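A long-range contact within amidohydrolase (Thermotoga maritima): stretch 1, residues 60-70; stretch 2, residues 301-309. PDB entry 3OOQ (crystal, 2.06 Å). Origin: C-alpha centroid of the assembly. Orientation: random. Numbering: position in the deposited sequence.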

# COMPACT_ATOMS: atom_id res chain seq x y z
N VAL F 60 43.83 16.07 -8.58
CA VAL F 60 43.04 16.43 -7.43
C VAL F 60 41.61 16.61 -7.92
O VAL F 60 41.33 17.50 -8.73
CB VAL F 60 43.56 17.75 -6.78
CG1 VAL F 60 42.75 18.11 -5.55
CG2 VAL F 60 45.07 17.65 -6.44
N ASP F 61 40.71 15.75 -7.47
CA ASP F 61 39.32 15.89 -7.85
C ASP F 61 38.55 16.61 -6.77
O ASP F 61 38.39 16.09 -5.66
CB ASP F 61 38.67 14.54 -8.14
CG ASP F 61 37.40 14.68 -8.95
OD1 ASP F 61 36.54 15.50 -8.59
OD2 ASP F 61 37.26 13.98 -9.97
N ALA F 62 38.07 17.80 -7.09
CA ALA F 62 37.41 18.63 -6.09
C ALA F 62 36.00 18.17 -5.65
O ALA F 62 35.43 18.75 -4.75
CB ALA F 62 37.38 20.07 -6.56
N HIS F 63 35.45 17.12 -6.26
CA HIS F 63 34.08 16.68 -5.91
C HIS F 63 33.90 15.22 -6.30
O HIS F 63 33.79 14.90 -7.49
CB HIS F 63 33.03 17.55 -6.61
CG HIS F 63 31.62 17.29 -6.16
ND1 HIS F 63 30.94 16.12 -6.47
CD2 HIS F 63 30.76 18.03 -5.42
CE1 HIS F 63 29.73 16.17 -5.95
NE2 HIS F 63 29.59 17.31 -5.31
N SER F 64 33.84 14.34 -5.31
CA SER F 64 33.85 12.91 -5.59
C SER F 64 33.01 12.10 -4.61
O SER F 64 32.86 12.47 -3.44
CB SER F 64 35.29 12.38 -5.54
OG SER F 64 35.38 11.14 -6.21
N HIS F 65 32.53 10.95 -5.08
CA HIS F 65 31.90 10.00 -4.19
C HIS F 65 32.66 8.67 -4.10
O HIS F 65 32.15 7.70 -3.58
CB HIS F 65 30.42 9.81 -4.56
CG HIS F 65 29.71 11.09 -4.84
ND1 HIS F 65 29.45 12.03 -3.87
CD2 HIS F 65 29.25 11.62 -6.00
CE1 HIS F 65 28.83 13.07 -4.40
NE2 HIS F 65 28.70 12.85 -5.70
N ILE F 66 33.91 8.65 -4.57
CA ILE F 66 34.75 7.46 -4.43
C ILE F 66 34.81 7.03 -2.96
O ILE F 66 34.80 7.87 -2.06
CB ILE F 66 36.17 7.65 -5.03
CG1 ILE F 66 36.88 6.29 -5.19
CG2 ILE F 66 37.02 8.65 -4.17
CD1 ILE F 66 37.95 6.25 -6.28
N GLY F 67 34.82 5.73 -2.73
CA GLY F 67 34.81 5.21 -1.37
C GLY F 67 33.44 5.22 -0.72
O GLY F 67 33.18 4.41 0.18
N LEU F 68 32.56 6.13 -1.15
CA LEU F 68 31.18 6.19 -0.63
C LEU F 68 30.23 5.24 -1.36
O LEU F 68 29.32 4.66 -0.76
CB LEU F 68 30.60 7.61 -0.73
CG LEU F 68 31.09 8.71 0.21
CD1 LEU F 68 30.21 9.94 0.04
CD2 LEU F 68 30.99 8.25 1.64
N PHE F 69 30.42 5.14 -2.67
CA PHE F 69 29.61 4.31 -3.54
C PHE F 69 30.57 3.22 -4.03
O PHE F 69 31.16 3.35 -5.10
CB PHE F 69 29.09 5.20 -4.68
CG PHE F 69 28.05 4.57 -5.55
CD1 PHE F 69 28.08 3.21 -5.86
CD2 PHE F 69 27.05 5.36 -6.12
CE1 PHE F 69 27.12 2.63 -6.70
CE2 PHE F 69 26.09 4.80 -6.97
CZ PHE F 69 26.13 3.43 -7.25
N GLU F 70 30.75 2.18 -3.23
CA GLU F 70 31.77 1.14 -3.49
C GLU F 70 31.59 0.54 -4.88
O GLU F 70 30.45 0.33 -5.33
CB GLU F 70 31.69 0.02 -2.42
CG GLU F 70 32.81 -1.05 -2.55
CD GLU F 70 32.68 -2.25 -1.61
OE1 GLU F 70 31.79 -2.30 -0.73
OE2 GLU F 70 33.50 -3.17 -1.76
N ILE F 301 37.84 27.58 -12.21
CA ILE F 301 37.17 26.30 -12.33
C ILE F 301 38.10 25.13 -12.07
O ILE F 301 39.33 25.23 -12.25
CB ILE F 301 36.48 26.13 -13.73
CG1 ILE F 301 37.51 25.87 -14.84
CG2 ILE F 301 35.58 27.31 -14.02
CD1 ILE F 301 36.91 25.59 -16.24
N ALA F 302 37.49 24.03 -11.62
CA ALA F 302 38.14 22.72 -11.55
C ALA F 302 37.27 21.74 -12.31
O ALA F 302 36.08 21.99 -12.54
CB ALA F 302 38.31 22.25 -10.12
N LEU F 303 37.87 20.63 -12.70
CA LEU F 303 37.15 19.58 -13.40
C LEU F 303 36.99 18.33 -12.52
O LEU F 303 37.99 17.77 -12.04
CB LEU F 303 37.85 19.23 -14.71
CG LEU F 303 37.25 18.13 -15.59
CD1 LEU F 303 35.81 18.45 -16.04
CD2 LEU F 303 38.15 17.87 -16.79
N MSE F 304 35.74 17.89 -12.36
CA MSE F 304 35.41 16.66 -11.63
C MSE F 304 34.96 15.54 -12.57
O MSE F 304 34.44 15.80 -13.65
CB MSE F 304 34.30 16.90 -10.59
CG MSE F 304 32.91 17.12 -11.20
SE MSE F 304 31.49 16.91 -9.88
CE MSE F 304 31.22 18.82 -9.47
N CYS F 305 35.15 14.30 -12.11
CA CYS F 305 34.51 13.14 -12.72
C CYS F 305 33.12 12.91 -12.14
O CYS F 305 32.32 12.16 -12.72
CB CYS F 305 35.36 11.89 -12.48
SG CYS F 305 36.86 11.86 -13.49
N ASP F 306 32.85 13.54 -11.00
CA ASP F 306 31.68 13.20 -10.16
C ASP F 306 31.60 11.68 -9.96
O ASP F 306 30.50 11.08 -9.99
CB ASP F 306 30.38 13.70 -10.79
CG ASP F 306 29.22 13.75 -9.80
OD1 ASP F 306 29.44 13.71 -8.58
OD2 ASP F 306 28.07 13.85 -10.27
N HIS F 307 32.75 11.05 -9.73
CA HIS F 307 32.81 9.60 -9.57
C HIS F 307 31.71 9.14 -8.61
O HIS F 307 31.62 9.69 -7.52
CB HIS F 307 34.20 9.19 -9.07
CG HIS F 307 34.36 7.72 -8.84
ND1 HIS F 307 35.06 6.91 -9.69
CD2 HIS F 307 33.92 6.93 -7.83
CE1 HIS F 307 35.06 5.67 -9.22
NE2 HIS F 307 34.37 5.66 -8.09
N PRO F 308 30.90 8.11 -8.97
CA PRO F 308 30.99 7.13 -10.06
C PRO F 308 30.39 7.47 -11.44
O PRO F 308 30.43 6.63 -12.33
CB PRO F 308 30.26 5.91 -9.48
CG PRO F 308 29.17 6.52 -8.65
CD PRO F 308 29.88 7.69 -7.98
N VAL F 309 29.86 8.68 -11.63
CA VAL F 309 29.26 9.04 -12.91
C VAL F 309 30.27 8.81 -14.05
O VAL F 309 29.92 8.21 -15.08
CB VAL F 309 28.69 10.47 -12.92
CG1 VAL F 309 28.23 10.86 -14.32
CG2 VAL F 309 27.51 10.59 -11.91
O HOH W 1 38.89 18.68 -9.67
O HOH W 2 38.48 14.94 -12.56
O HOH W 3 35.09 12.77 -8.70
O HOH W 4 33.66 3.85 -5.95

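How do two stretches separated by more than 230 residues run beside each other? Each begins in a strand, which includes Val-60 and Asp-61 in one and spans 301-303 in the other, and continues mostly as loop or turn, with the first chain turning a corner at Ala-62 and His-63. The CA atoms of Asp-61 and Met-304 lie 5.5 Å apart, and those of Ser-64 and Asp-306 5.1 Å, so both chains advance in the same direction. One direct backbone hydrogen bond joins them, from His-65 N to His-307 O at 2.9 Å. Near the strands water does the joining: water 1 donates to Val-60 O (2.9 Å) and Leu-303 O (2.7 Å) and accepts from Ala-62 N (2.8 Å).

What does the carboxylate of Asp-61 do at the corner? It accepts hydrogen bonds from two backbone amides, one from each stretch. Its OD2 accepts a nearly straight hydrogen bond from Cys-305 N at 3.0 Å, while its OD1 accepts one from His-63 N, also at 3.0 Å, which ties the turn to the same side chain. Water 2 extends the network, its oxygen lying 3.0 Å from Asp-61 OD2 and 2.9 Å from Leu-303 O and donating to both. Close by, the small side chains of Ala-62 and Ala-302 meet, CB to CB, at 4.3 Å.

How do the histidines of the first stretch meet Met-304 and Asp-306? Met-304, a selenomethionine, points toward the first stretch, and its SE lies 3.5 Å from His-63 ND1 in an oblique approach to the ring. Met-304 CE makes an off-centre CH-pi contact, 4.1 Å from the centroid of the His-63 ring. Asp-306 has its CA-to-CB bond directed away, yet the end of its side chain returns: OD1 sits at the edge of the His-63 ring, 3.5 Å from His-63 ND1, and 3.1 Å from His-65 NE2.

What fills the far end of the contact? His-307, the residue most covered by the opposing stretch, offers a ring face to Ile-66, whose CD1 lies 4.2 Å from the centroid of the His-307 ring, almost along its normal. Pro-308, after a cis peptide bond, points toward the first stretch and lays its CG over one face of Phe-69, 3.5 Å from Phe-69 CD2; the C-H groups of the proline meet the aromatic pi cloud. Water 4 links the same region, 2.7 Å from Phe-69 O and 2.9 Å from His-307 NE2, so apolar packing and a bridged polar contact occur side by side.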